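Local atomic coordinates of DNA polymerase III subunit beta (Helicobacter pylori 26695, PDB entry 4S3I), a protein that encircles DNA as a sliding clamp and tethers DNA polymerases and other proteins to it, giving them processivity. Residues N10-A15 with K75-I80; S82-S87 with N103-K108; D138-I143 with A157-Q162; T169-G174 with P245-I250; E264-S269 with K325-A330. All coordinates share one frame; numbering follows the deposited sequence.

Contact 1. Residues N10-A15 with K75-I80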
# COMPACT_ATOMS: atom_id res chain seq x y z
N ASN A 10 -2.34 10.92 22.76
CA ASN A 10 -2.85 11.18 21.42
C ASN A 10 -2.43 12.53 20.84
O ASN A 10 -2.16 12.63 19.64
CB ASN A 10 -4.37 11.00 21.37
CG ASN A 10 -4.80 9.58 21.69
OD1 ASN A 10 -4.44 8.64 20.97
ND2 ASN A 10 -5.56 9.42 22.77
N ASP A 11 -2.37 13.55 21.69
CA ASP A 11 -1.88 14.86 21.26
C ASP A 11 -0.42 14.73 20.81
O ASP A 11 -0.02 15.22 19.76
CB ASP A 11 -1.92 15.86 22.42
CG ASP A 11 -3.33 16.25 22.82
OD1 ASP A 11 -4.27 15.99 22.04
OD2 ASP A 11 -3.48 16.83 23.92
N LEU A 12 0.36 14.05 21.63
CA LEU A 12 1.79 13.88 21.35
C LEU A 12 1.97 13.09 20.05
O LEU A 12 2.70 13.51 19.15
CB LEU A 12 2.48 13.20 22.52
CG LEU A 12 3.97 12.87 22.37
CD1 LEU A 12 4.78 14.15 22.14
CD2 LEU A 12 4.47 12.13 23.61
N GLU A 13 1.29 11.95 19.95
CA GLU A 13 1.42 11.09 18.77
C GLU A 13 1.07 11.84 17.49
O GLU A 13 1.82 11.81 16.52
CB GLU A 13 0.55 9.83 18.91
CG GLU A 13 0.58 8.91 17.67
CD GLU A 13 -0.10 7.56 17.90
OE1 GLU A 13 -0.08 6.72 16.99
OE2 GLU A 13 -0.67 7.34 19.00
N ASN A 14 -0.06 12.54 17.51
CA ASN A 14 -0.45 13.38 16.37
C ASN A 14 0.62 14.41 16.00
O ASN A 14 0.97 14.56 14.83
CB ASN A 14 -1.78 14.07 16.64
CG ASN A 14 -2.96 13.14 16.49
OD1 ASN A 14 -2.93 12.23 15.66
ND2 ASN A 14 -4.00 13.35 17.30
N ALA A 15 1.14 15.12 17.00
CA ALA A 15 2.19 16.09 16.72
C ALA A 15 3.41 15.42 16.09
O ALA A 15 3.98 15.93 15.12
CB ALA A 15 2.58 16.86 17.99
N LYS A 75 11.94 9.71 14.86
CA LYS A 75 11.35 8.44 14.41
C LYS A 75 11.19 7.46 15.57
O LYS A 75 10.15 6.84 15.73
CB LYS A 75 12.19 7.82 13.29
CG LYS A 75 11.68 6.42 12.83
CD LYS A 75 12.73 5.68 12.00
CE LYS A 75 12.15 4.44 11.34
NZ LYS A 75 11.61 3.45 12.31
N LYS A 76 12.24 7.33 16.38
CA LYS A 76 12.18 6.47 17.56
C LYS A 76 11.11 6.96 18.54
O LYS A 76 10.37 6.16 19.10
CB LYS A 76 13.55 6.40 18.25
CG LYS A 76 14.64 5.71 17.42
CD LYS A 76 16.03 5.93 18.02
CE LYS A 76 17.13 5.39 17.10
NZ LYS A 76 17.22 3.90 17.13
N PHE A 77 11.05 8.27 18.73
CA PHE A 77 10.07 8.91 19.63
C PHE A 77 8.68 8.49 19.21
O PHE A 77 7.89 8.03 20.02
CB PHE A 77 10.21 10.44 19.55
CG PHE A 77 9.59 11.19 20.71
CD1 PHE A 77 9.11 10.52 21.83
CD2 PHE A 77 9.48 12.58 20.67
CE1 PHE A 77 8.54 11.23 22.90
CE2 PHE A 77 8.92 13.30 21.73
CZ PHE A 77 8.44 12.62 22.85
N LEU A 78 8.37 8.63 17.93
CA LEU A 78 7.04 8.24 17.46
C LEU A 78 6.83 6.73 17.55
O LEU A 78 5.73 6.26 17.89
CB LEU A 78 6.81 8.73 16.03
CG LEU A 78 5.53 8.23 15.37
CD1 LEU A 78 4.29 8.62 16.18
CD2 LEU A 78 5.43 8.76 13.95
N ASP A 79 7.87 5.95 17.25
CA ASP A 79 7.72 4.50 17.32
C ASP A 79 7.33 4.07 18.73
O ASP A 79 6.46 3.22 18.91
CB ASP A 79 9.00 3.77 16.86
CG ASP A 79 9.17 3.78 15.34
OD1 ASP A 79 8.16 3.96 14.64
OD2 ASP A 79 10.31 3.59 14.87
N ILE A 80 7.97 4.68 19.73
CA ILE A 80 7.64 4.41 21.13
C ILE A 80 6.22 4.84 21.49
O ILE A 80 5.42 4.03 21.96
CB ILE A 80 8.63 5.11 22.07
CG1 ILE A 80 10.02 4.48 21.97
CG2 ILE A 80 8.13 5.08 23.51
CD1 ILE A 80 11.08 5.26 22.75
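The F77 ring meets L12 at its far end. L12 CD1 lies 4.0 Å from F77 CZ and comes to the ring obliquely. L12 CD2 is almost as near, 4.1 Å from F77 CZ, so both methyls of the leucine face this one ring atom. The carboxylate of E13, the other flat group here, is turned to its own helix. Its OE2 makes a salt bridge with K9 and its OE1 one with R17. The two segments belong to the paired helices 9-19 and 74-82 of the N-terminal domain. Such a helix pair packed on beta sheets is the hallmark of the DNA clamp fold. F77 CG stands anti to the backbone N (chi1 -162°), which carries the ring end toward helix 9-19, where it also touches L16. Between the two segments the backbones come nearest at E13 and L78, with their CA atoms 6.4 Å apart. Here L78 CD1 packs 4.0 Å from E13 CG, and the two side chains cross at about a right angle. The acid thus gives its aliphatic stem to the packing and its polar end to the two basic residues. I81 adds to the seam by touching both L12 and E13. On helix 74-82, a salt bridge spans one turn: K75 NZ reaches the syn lone pair of D79 OD2 at 2.9 Å.

Contact 2. Residues S82-S87 with N103-K108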
# COMPACT_ATOMS: atom_id res chain seq x y z
N SER A 82 3.59 5.48 19.71
CA SER A 82 2.51 4.80 19.01
C SER A 82 2.21 3.42 19.61
O SER A 82 1.14 2.85 19.41
CB SER A 82 2.82 4.68 17.51
OG SER A 82 3.95 3.87 17.29
N CYS A 83 3.16 2.90 20.38
CA CYS A 83 2.98 1.58 20.99
C CYS A 83 2.49 1.65 22.44
O CYS A 83 2.31 0.62 23.08
CB CYS A 83 4.29 0.77 20.92
SG CYS A 83 4.59 0.11 19.27
N LEU A 84 2.28 2.86 22.94
CA LEU A 84 1.91 3.04 24.35
C LEU A 84 0.39 2.98 24.56
O LEU A 84 -0.37 2.84 23.60
CB LEU A 84 2.48 4.35 24.89
CG LEU A 84 3.98 4.27 25.17
CD1 LEU A 84 4.53 5.62 25.63
CD2 LEU A 84 4.25 3.20 26.21
N LYS A 85 -0.04 3.06 25.81
CA LYS A 85 -1.47 3.05 26.10
C LYS A 85 -2.05 4.44 25.88
O LYS A 85 -1.31 5.41 25.70
CB LYS A 85 -1.73 2.58 27.54
CG LYS A 85 -1.28 1.15 27.83
CD LYS A 85 -1.68 0.70 29.24
CE LYS A 85 -1.16 -0.70 29.56
NZ LYS A 85 -1.58 -1.69 28.52
N ASP A 86 -3.37 4.55 25.88
CA ASP A 86 -4.03 5.85 25.81
C ASP A 86 -4.20 6.41 27.21
O ASP A 86 -5.32 6.53 27.72
CB ASP A 86 -5.37 5.74 25.08
CG ASP A 86 -5.21 5.44 23.59
OD1 ASP A 86 -4.45 6.16 22.91
OD2 ASP A 86 -5.83 4.46 23.11
N SER A 87 -3.07 6.70 27.85
CA SER A 87 -3.02 7.39 29.13
C SER A 87 -1.86 8.39 29.07
O SER A 87 -1.01 8.30 28.18
CB SER A 87 -2.84 6.40 30.28
OG SER A 87 -1.57 5.78 30.24
N ASN A 103 3.20 4.72 33.35
CA ASN A 103 2.91 3.66 34.32
C ASN A 103 4.04 2.65 34.42
O ASN A 103 5.12 2.97 34.92
CB ASN A 103 1.59 2.95 33.99
CG ASN A 103 1.14 2.03 35.12
OD1 ASN A 103 1.67 2.08 36.23
ND2 ASN A 103 0.15 1.20 34.83
N LYS A 104 3.81 1.43 33.94
CA LYS A 104 4.82 0.37 34.04
C LYS A 104 5.91 0.47 32.96
O LYS A 104 6.94 -0.19 33.05
CB LYS A 104 4.16 -1.01 33.98
CG LYS A 104 3.07 -1.23 35.02
CD LYS A 104 3.49 -2.20 36.11
CE LYS A 104 2.43 -3.27 36.34
NZ LYS A 104 1.13 -2.75 36.87
N SER A 105 5.67 1.28 31.93
CA SER A 105 6.59 1.38 30.81
C SER A 105 7.52 2.57 30.97
O SER A 105 7.10 3.65 31.41
CB SER A 105 5.83 1.50 29.50
OG SER A 105 4.93 0.43 29.35
N SER A 106 8.79 2.38 30.61
CA SER A 106 9.75 3.48 30.67
C SER A 106 10.84 3.36 29.60
O SER A 106 11.30 2.26 29.30
CB SER A 106 10.38 3.59 32.06
OG SER A 106 11.20 2.49 32.34
N PHE A 107 11.28 4.49 29.05
CA PHE A 107 12.26 4.46 27.98
C PHE A 107 13.26 5.56 28.18
O PHE A 107 12.98 6.57 28.83
CB PHE A 107 11.59 4.69 26.63
CG PHE A 107 10.38 3.85 26.40
CD1 PHE A 107 9.17 4.18 26.99
CD2 PHE A 107 10.45 2.75 25.57
CE1 PHE A 107 8.05 3.40 26.78
CE2 PHE A 107 9.34 1.98 25.34
CZ PHE A 107 8.13 2.30 25.95
N LYS A 108 14.44 5.38 27.58
CA LYS A 108 15.44 6.44 27.54
C LYS A 108 15.97 6.60 26.11
O LYS A 108 16.22 5.62 25.42
CB LYS A 108 16.58 6.15 28.51
CG LYS A 108 16.21 6.35 29.97
CD LYS A 108 17.42 6.15 30.88
CE LYS A 108 18.13 4.82 30.60
NZ LYS A 108 17.41 3.61 31.10
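L84 and F107 meet at the subunit interface of the clamp, on the edge of the N-terminal domain. F107 lies on strand 105-110, the outermost strand of its sheet within the chain. S106, F107 and K108 pair antiparallel with a strand of the second subunit, so the sheet runs on across the interface. L84 sits in the loop that follows helix 74-82 and reaches that strand from inside the same chain. One methyl does the touching. L84 CD2 lies 3.8 Å from F107 CE1 and 4.0 Å from F107 CZ, at the ring edge and near the ring plane. The same L84 CD2 lies 4.0 Å from S105 CB. With CG turned anti to the carbonyl carbon (chi1 -75°), L84 extends toward the strand and meets it through CD2. The leucine and the phenylalanine run alongside each other, pointing opposite ways. Further along, D86 is the centre of an inverse gamma turn, with a weak bond from S87 N to K85 O of 3.1 Å. The amide of Q102 ties this turn to the sheet, bonding to K85 N and S87 O. Polar ends serve the other chain: S105 OG bonds to T304 OG1 of the second subunit, and K85 NZ makes a salt bridge with E268 of the second subunit. L272 of the second subunit packs on S105 and F107. The contact between the segments is therefore apolar, while the bonds and the salt bridge to the second subunit surround it, together with the apolar packing by L272 of that subunit.

Contact 3. Residues D138-I143 with A157-Q162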
# COMPACT_ATOMS: atom_id res chain seq x y z
N ASP A 138 -7.09 23.92 -2.29
CA ASP A 138 -7.82 23.29 -3.38
C ASP A 138 -7.04 23.50 -4.68
O ASP A 138 -6.82 22.57 -5.45
CB ASP A 138 -9.23 23.88 -3.49
CG ASP A 138 -10.11 23.13 -4.48
OD1 ASP A 138 -10.14 21.88 -4.42
OD2 ASP A 138 -10.78 23.77 -5.31
N ALA A 139 -6.62 24.74 -4.91
CA ALA A 139 -5.78 25.06 -6.06
C ALA A 139 -4.48 24.24 -6.03
O ALA A 139 -4.06 23.70 -7.05
CB ALA A 139 -5.48 26.57 -6.10
N PHE A 140 -3.84 24.17 -4.87
CA PHE A 140 -2.59 23.43 -4.73
C PHE A 140 -2.80 21.95 -5.07
O PHE A 140 -2.03 21.35 -5.81
CB PHE A 140 -2.03 23.55 -3.29
CG PHE A 140 -1.39 24.87 -2.98
CD1 PHE A 140 -1.21 25.83 -3.97
CD2 PHE A 140 -0.95 25.15 -1.69
CE1 PHE A 140 -0.62 27.06 -3.68
CE2 PHE A 140 -0.36 26.38 -1.39
CZ PHE A 140 -0.19 27.32 -2.39
N LYS A 141 -3.85 21.37 -4.51
CA LYS A 141 -4.07 19.93 -4.71
C LYS A 141 -4.42 19.64 -6.18
O LYS A 141 -4.06 18.59 -6.72
CB LYS A 141 -5.19 19.43 -3.79
CG LYS A 141 -5.35 17.92 -3.79
CD LYS A 141 -6.74 17.51 -3.29
CE LYS A 141 -6.90 15.99 -3.30
NZ LYS A 141 -8.33 15.54 -3.26
N LYS A 142 -5.09 20.58 -6.83
CA LYS A 142 -5.55 20.35 -8.19
C LYS A 142 -4.42 20.50 -9.19
O LYS A 142 -4.40 19.85 -10.24
CB LYS A 142 -6.72 21.28 -8.53
CG LYS A 142 -8.04 20.80 -7.96
CD LYS A 142 -9.17 21.83 -8.15
CE LYS A 142 -10.52 21.27 -7.68
NZ LYS A 142 -11.53 22.36 -7.59
N ILE A 143 -3.45 21.33 -8.85
CA ILE A 143 -2.38 21.67 -9.78
C ILE A 143 -1.14 20.80 -9.58
O ILE A 143 -0.38 20.54 -10.51
CB ILE A 143 -2.05 23.17 -9.66
CG1 ILE A 143 -3.25 23.99 -10.14
CG2 ILE A 143 -0.79 23.57 -10.42
CD1 ILE A 143 -3.04 25.50 -10.08
N ALA A 157 10.06 23.55 -11.13
CA ALA A 157 10.01 22.52 -10.10
C ALA A 157 9.15 22.96 -8.91
O ALA A 157 9.14 22.32 -7.86
CB ALA A 157 11.42 22.15 -9.63
N GLY A 158 8.43 24.06 -9.07
CA GLY A 158 7.58 24.55 -8.01
C GLY A 158 6.25 25.09 -8.51
O GLY A 158 6.01 25.11 -9.72
N ILE A 159 5.40 25.51 -7.58
CA ILE A 159 4.13 26.12 -7.94
C ILE A 159 4.23 27.64 -7.81
O ILE A 159 4.79 28.17 -6.83
CB ILE A 159 2.98 25.55 -7.10
CG1 ILE A 159 1.62 26.06 -7.61
CG2 ILE A 159 3.17 25.88 -5.62
CD1 ILE A 159 0.48 25.16 -7.20
N LEU A 160 3.72 28.34 -8.82
CA LEU A 160 3.76 29.80 -8.81
C LEU A 160 2.58 30.39 -8.05
O LEU A 160 1.44 30.01 -8.28
CB LEU A 160 3.77 30.35 -10.24
CG LEU A 160 3.53 31.86 -10.33
CD1 LEU A 160 4.65 32.66 -9.65
CD2 LEU A 160 3.35 32.32 -11.78
N MET A 161 2.86 31.34 -7.15
CA MET A 161 1.82 32.17 -6.55
C MET A 161 2.09 33.60 -6.95
O MET A 161 3.08 34.21 -6.50
CB MET A 161 1.80 32.03 -5.03
CG MET A 161 1.42 30.64 -4.54
SD MET A 161 1.62 30.47 -2.76
CE MET A 161 0.18 31.40 -2.17
N GLN A 162 1.23 34.15 -7.80
CA GLN A 162 1.40 35.51 -8.28
C GLN A 162 0.37 36.43 -7.64
O GLN A 162 -0.84 36.23 -7.83
CB GLN A 162 1.27 35.55 -9.80
CG GLN A 162 1.72 36.85 -10.46
CD GLN A 162 1.81 36.72 -11.98
OE1 GLN A 162 2.88 36.48 -12.53
NE2 GLN A 162 0.67 36.86 -12.65
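F140 CG is anti to the carbonyl carbon (chi1 -76°), and this directs the ring end toward strand 158-164. M161 CG is likewise anti to its carbonyl carbon (chi1 -65°), and the chain brings SD to the end of that ring, in a Met-aromatic contact. M161 SD lies 5.0 Å from the centroid of the F140 ring and 84° off the ring normal, so the sulfur sits at the edge and in the ring plane. Its nearest ring atom is F140 CZ, 3.7 Å from M161 SD. M161 CE is also close, 4.1 Å from F140 CZ. I159 comes to another part of the same ring: I159 CD1 lies 3.7 Å from F140 CD1, on an oblique approach. Helix 135-143 here packs on the central-domain strands of a sheet that runs on into the C-terminal domain, in the helix-on-sheet layering of the DNA clamp fold. The axes of helix 138-143 and strand 158-162 come within 10.4 Å. I143, one turn beyond F140, holds the other side of the isoleucine methyl, with I143 CG2 3.8 Å from I159 CD1. That methyl is thus wedged between two residues of the helix. V172 of the neighbouring strand touches F140, I143 and I159. L206 of helix 203-212 packs on both F140 and I159. Away from the strand, the helix carries a salt bridge from K142 NZ to D138 OD2 of 2.8 Å, met on the syn side of the carboxylate. Both groups have a second partner in the backbone of A365: D138 OD2 takes its N-H, and K142 NZ bonds to its carbonyl oxygen.

Contact 4. Residues T169-G174 with P245-I250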
# COMPACT_ATOMS: atom_id res chain seq x y z
N THR A 169 -6.07 39.83 -6.67
CA THR A 169 -6.14 38.50 -7.25
C THR A 169 -4.83 37.77 -7.04
O THR A 169 -3.75 38.35 -7.14
CB THR A 169 -6.51 38.50 -8.76
OG1 THR A 169 -5.38 38.90 -9.54
CG2 THR A 169 -7.69 39.41 -9.04
N LEU A 170 -4.96 36.49 -6.72
CA LEU A 170 -3.81 35.61 -6.60
C LEU A 170 -3.93 34.56 -7.69
O LEU A 170 -4.94 33.85 -7.76
CB LEU A 170 -3.80 34.95 -5.22
CG LEU A 170 -2.85 33.77 -5.03
CD1 LEU A 170 -1.40 34.21 -5.24
CD2 LEU A 170 -3.04 33.19 -3.64
N SER A 171 -2.92 34.48 -8.55
CA SER A 171 -2.91 33.44 -9.57
C SER A 171 -1.99 32.31 -9.13
O SER A 171 -0.91 32.54 -8.58
CB SER A 171 -2.45 34.00 -10.92
OG SER A 171 -3.26 35.09 -11.30
N VAL A 172 -2.44 31.08 -9.39
CA VAL A 172 -1.71 29.88 -9.00
C VAL A 172 -1.51 29.07 -10.26
O VAL A 172 -2.48 28.77 -10.97
CB VAL A 172 -2.48 29.10 -7.92
CG1 VAL A 172 -1.68 27.90 -7.47
CG2 VAL A 172 -2.79 29.99 -6.71
N VAL A 173 -0.26 28.73 -10.56
CA VAL A 173 0.12 28.11 -11.84
C VAL A 173 1.14 27.01 -11.65
O VAL A 173 2.13 27.18 -10.91
CB VAL A 173 0.74 29.15 -12.80
CG1 VAL A 173 0.93 28.54 -14.18
CG2 VAL A 173 -0.11 30.41 -12.89
N GLY A 174 0.92 25.87 -12.31
CA GLY A 174 1.93 24.83 -12.39
C GLY A 174 2.10 24.44 -13.85
O GLY A 174 1.13 24.48 -14.61
N PRO A 245 8.13 31.55 -16.00
CA PRO A 245 7.73 32.05 -17.33
C PRO A 245 6.33 32.66 -17.28
O PRO A 245 5.49 32.15 -16.53
CB PRO A 245 7.70 30.77 -18.18
CG PRO A 245 7.52 29.64 -17.18
CD PRO A 245 8.29 30.09 -15.97
N ASP A 246 6.07 33.72 -18.04
CA ASP A 246 4.71 34.24 -18.06
C ASP A 246 3.78 33.30 -18.83
O ASP A 246 3.89 33.14 -20.04
CB ASP A 246 4.62 35.67 -18.60
CG ASP A 246 3.31 36.36 -18.22
OD1 ASP A 246 2.53 35.76 -17.44
OD2 ASP A 246 3.07 37.49 -18.68
N TYR A 247 2.88 32.67 -18.09
CA TYR A 247 1.96 31.71 -18.68
C TYR A 247 0.93 32.39 -19.57
O TYR A 247 0.36 31.76 -20.46
CB TYR A 247 1.27 30.89 -17.58
CG TYR A 247 0.11 31.58 -16.91
CD1 TYR A 247 0.30 32.42 -15.81
CD2 TYR A 247 -1.19 31.38 -17.35
CE1 TYR A 247 -0.77 33.04 -15.19
CE2 TYR A 247 -2.26 31.99 -16.74
CZ TYR A 247 -2.04 32.82 -15.65
OH TYR A 247 -3.11 33.44 -15.04
N GLN A 248 0.69 33.67 -19.34
CA GLN A 248 -0.32 34.40 -20.09
C GLN A 248 0.02 34.50 -21.57
O GLN A 248 -0.86 34.48 -22.42
CB GLN A 248 -0.50 35.81 -19.52
CG GLN A 248 -1.95 36.24 -19.44
CD GLN A 248 -2.69 35.53 -18.32
OE1 GLN A 248 -2.13 35.31 -17.25
NE2 GLN A 248 -3.94 35.16 -18.57
N LYS A 249 1.32 34.57 -21.86
CA LYS A 249 1.81 34.74 -23.22
C LYS A 249 1.64 33.48 -24.08
O LYS A 249 1.73 33.53 -25.30
CB LYS A 249 3.28 35.18 -23.21
CG LYS A 249 3.63 36.19 -22.11
CD LYS A 249 3.36 37.64 -22.52
CE LYS A 249 1.89 38.05 -22.38
NZ LYS A 249 1.55 38.66 -21.05
N ILE A 250 1.38 32.35 -23.41
CA ILE A 250 1.26 31.06 -24.09
C ILE A 250 -0.20 30.65 -24.30
O ILE A 250 -0.50 29.83 -25.17
CB ILE A 250 1.97 29.94 -23.30
CG1 ILE A 250 2.96 30.55 -22.30
CG2 ILE A 250 2.65 28.96 -24.24
CD1 ILE A 250 3.98 29.57 -21.73
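Y247 lays its side chain against V173 and ends near S171. Its CB starts the contact, 4.1 Å from V173 CG1. Its CG is equally far from both methyls, 4.2 Å from V173 CG1 and from V173 CG2. Beyond it, Y247 CD1 and Y247 CE1 are each 3.6 Å from V173 CG2. This methyl stands over one face of the ring, 3.9 Å from the Y247 centroid and 30° off the normal, which makes a CH-pi contact. At the tip, Y247 OH is 4.1 Å from S171 OG. With CG between the backbone N and the carbonyl carbon (chi1 80°), the ring lies down over V173. The ring also meets that of Y182, on the adjacent strand 179-185. The contact thus joins the link between the central and C-terminal domains to strand 169-175, in a sheet shared by both domains. Beside it, K249 NZ makes a salt bridge with D246 OD2 at 3.0 Å. Across the segments the grip is dispersive, from methyl to ring face. It covers one ring face and is nonpolar, so it probably depends on close fit rather than on any directed bond between the two segments.

Contact 5. Residues E264-S269 with K325-A330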
# COMPACT_ATOMS: atom_id res chain seq x y z
N GLU A 264 -17.46 12.43 -16.46
CA GLU A 264 -17.30 11.04 -16.04
C GLU A 264 -17.33 10.07 -17.22
O GLU A 264 -16.60 9.07 -17.23
CB GLU A 264 -18.35 10.65 -14.98
CG GLU A 264 -18.16 11.32 -13.62
CD GLU A 264 -16.76 11.12 -13.02
OE1 GLU A 264 -16.21 10.00 -13.09
OE2 GLU A 264 -16.20 12.09 -12.47
N GLU A 265 -18.15 10.36 -18.23
CA GLU A 265 -18.14 9.53 -19.43
C GLU A 265 -16.79 9.59 -20.14
O GLU A 265 -16.27 8.57 -20.60
CB GLU A 265 -19.23 9.94 -20.42
CG GLU A 265 -20.62 9.44 -20.05
CD GLU A 265 -21.62 9.66 -21.18
OE1 GLU A 265 -21.54 10.72 -21.85
OE2 GLU A 265 -22.47 8.77 -21.41
N PHE A 266 -16.23 10.78 -20.24
CA PHE A 266 -14.90 10.90 -20.82
C PHE A 266 -13.81 10.20 -19.98
O PHE A 266 -12.94 9.54 -20.56
CB PHE A 266 -14.54 12.38 -21.10
CG PHE A 266 -14.93 12.82 -22.48
CD1 PHE A 266 -16.28 12.88 -22.85
CD2 PHE A 266 -13.97 13.10 -23.43
CE1 PHE A 266 -16.65 13.25 -24.16
CE2 PHE A 266 -14.33 13.48 -24.73
CZ PHE A 266 -15.67 13.55 -25.09
N LYS A 267 -13.84 10.35 -18.66
CA LYS A 267 -12.89 9.65 -17.79
C LYS A 267 -12.98 8.15 -18.05
O LYS A 267 -11.98 7.48 -18.23
CB LYS A 267 -13.17 9.91 -16.30
CG LYS A 267 -12.72 11.27 -15.74
CD LYS A 267 -13.08 11.32 -14.24
CE LYS A 267 -12.67 12.64 -13.59
NZ LYS A 267 -13.02 12.64 -12.13
N GLU A 268 -14.20 7.64 -18.07
CA GLU A 268 -14.43 6.20 -18.18
C GLU A 268 -13.94 5.69 -19.54
O GLU A 268 -13.31 4.64 -19.64
CB GLU A 268 -15.92 5.92 -17.97
CG GLU A 268 -16.29 4.47 -17.85
CD GLU A 268 -17.80 4.27 -17.75
OE1 GLU A 268 -18.25 3.10 -17.68
OE2 GLU A 268 -18.54 5.29 -17.74
N SER A 269 -14.20 6.47 -20.59
CA SER A 269 -13.84 6.08 -21.94
C SER A 269 -12.33 6.12 -22.16
O SER A 269 -11.75 5.23 -22.79
CB SER A 269 -14.56 6.98 -22.95
OG SER A 269 -15.96 6.76 -22.89
N LYS A 325 -3.21 10.12 -19.91
CA LYS A 325 -2.95 10.54 -18.54
C LYS A 325 -3.15 12.04 -18.34
O LYS A 325 -3.75 12.46 -17.35
CB LYS A 325 -1.53 10.15 -18.13
CG LYS A 325 -1.06 10.76 -16.80
CD LYS A 325 0.47 10.62 -16.68
CE LYS A 325 0.99 11.11 -15.34
NZ LYS A 325 2.48 11.14 -15.32
N PHE A 326 -2.68 12.86 -19.26
CA PHE A 326 -2.84 14.32 -19.08
C PHE A 326 -4.32 14.68 -19.11
O PHE A 326 -4.82 15.46 -18.29
CB PHE A 326 -2.11 15.13 -20.15
CG PHE A 326 -0.61 14.96 -20.13
CD1 PHE A 326 0.03 14.25 -19.12
CD2 PHE A 326 0.16 15.52 -21.14
CE1 PHE A 326 1.41 14.10 -19.12
CE2 PHE A 326 1.54 15.38 -21.15
CZ PHE A 326 2.16 14.67 -20.14
N PHE A 327 -5.04 14.10 -20.07
CA PHE A 327 -6.45 14.41 -20.23
C PHE A 327 -7.18 14.01 -18.96
O PHE A 327 -8.01 14.75 -18.43
CB PHE A 327 -7.02 13.66 -21.44
CG PHE A 327 -8.19 14.34 -22.09
CD1 PHE A 327 -9.45 14.32 -21.48
CD2 PHE A 327 -8.04 15.00 -23.31
CE1 PHE A 327 -10.56 14.94 -22.09
CE2 PHE A 327 -9.13 15.63 -23.93
CZ PHE A 327 -10.40 15.60 -23.31
N LEU A 328 -6.87 12.82 -18.45
CA LEU A 328 -7.53 12.35 -17.24
C LEU A 328 -7.22 13.26 -16.07
O LEU A 328 -8.11 13.62 -15.29
CB LEU A 328 -7.11 10.91 -16.89
CG LEU A 328 -7.76 9.82 -17.71
CD1 LEU A 328 -7.17 8.45 -17.36
CD2 LEU A 328 -9.27 9.83 -17.49
N GLU A 329 -5.96 13.65 -15.93
CA GLU A 329 -5.60 14.51 -14.82
C GLU A 329 -6.30 15.87 -14.93
O GLU A 329 -6.73 16.42 -13.93
CB GLU A 329 -4.07 14.63 -14.67
CG GLU A 329 -3.44 13.29 -14.28
CD GLU A 329 -1.96 13.39 -13.90
OE1 GLU A 329 -1.51 12.55 -13.10
OE2 GLU A 329 -1.25 14.28 -14.41
N ALA A 330 -6.44 16.38 -16.15
CA ALA A 330 -7.15 17.66 -16.32
C ALA A 330 -8.61 17.53 -15.88
O ALA A 330 -9.17 18.45 -15.29
CB ALA A 330 -7.05 18.14 -17.76
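F266 and F327 turn their rings to each other at a slant, each approached obliquely by the other. The nearest atoms are F266 CD2 and F327 CE1, 4.1 Å apart, so the rings touch through one carbon each. F327 CG is anti to the backbone N (chi1 -153°), which leans the ring toward helix 263-273. F266 also meets two further rings, F291 and F339, edge to face. K267 and L328 form the second meeting point, where the side chains cross obliquely. L328 CD2 pushes in against the backbone of the other helix, 3.6 Å from K267 CA and 3.7 Å from K267 O. The same methyl lies 4.1 Å from K267 CB. The CA atoms of K267 and L328 are only 6.0 Å apart at this point. Helices 263-273 and 324-332 are the helix pair of the C-terminal domain, one of the three domains of the DNA clamp fold in this chain. F327 also reaches F350 and I352 of strand 350-354, so its ring joins the helices to the sheet. The lysine stem runs extended beyond CG and carries its ammonium away from the leucine. K267 NZ then makes a salt bridge with E264 OE2 at 3.2 Å, on the syn side of the carboxylate. One turn of the same helix has a side-chain bond to its backbone: S269 OG donates to E265 O at 2.9 Å, tilted 32° from the carbonyl plane. S269 N bonds to the same oxygen from the opposite face of that plane.

Contacts 1 and 5 join equivalent elements, the helix pairs of the N-terminal and C-terminal domains. Contact 1 sets leucine methyls on a ring, contact 5 ring against ring; in each, a leucine also packs on a charged residue's stem or backbone. Contact 5 is only partly buried. Contact 3 is the most central, its centre about 7 Å from the centre of the chain, and is wholly buried and apolar across its segments. Contact 4 uses the neighbouring strand of the same sheet, probably hydrogen-bonded to contact 3 through L160 N and V173 O. Contact 2 lies farthest out and touches contact 1 (I80 on F107). Both reach the second subunit, and K85 of contact 2 pairs with E268 of that subunit's contact 5.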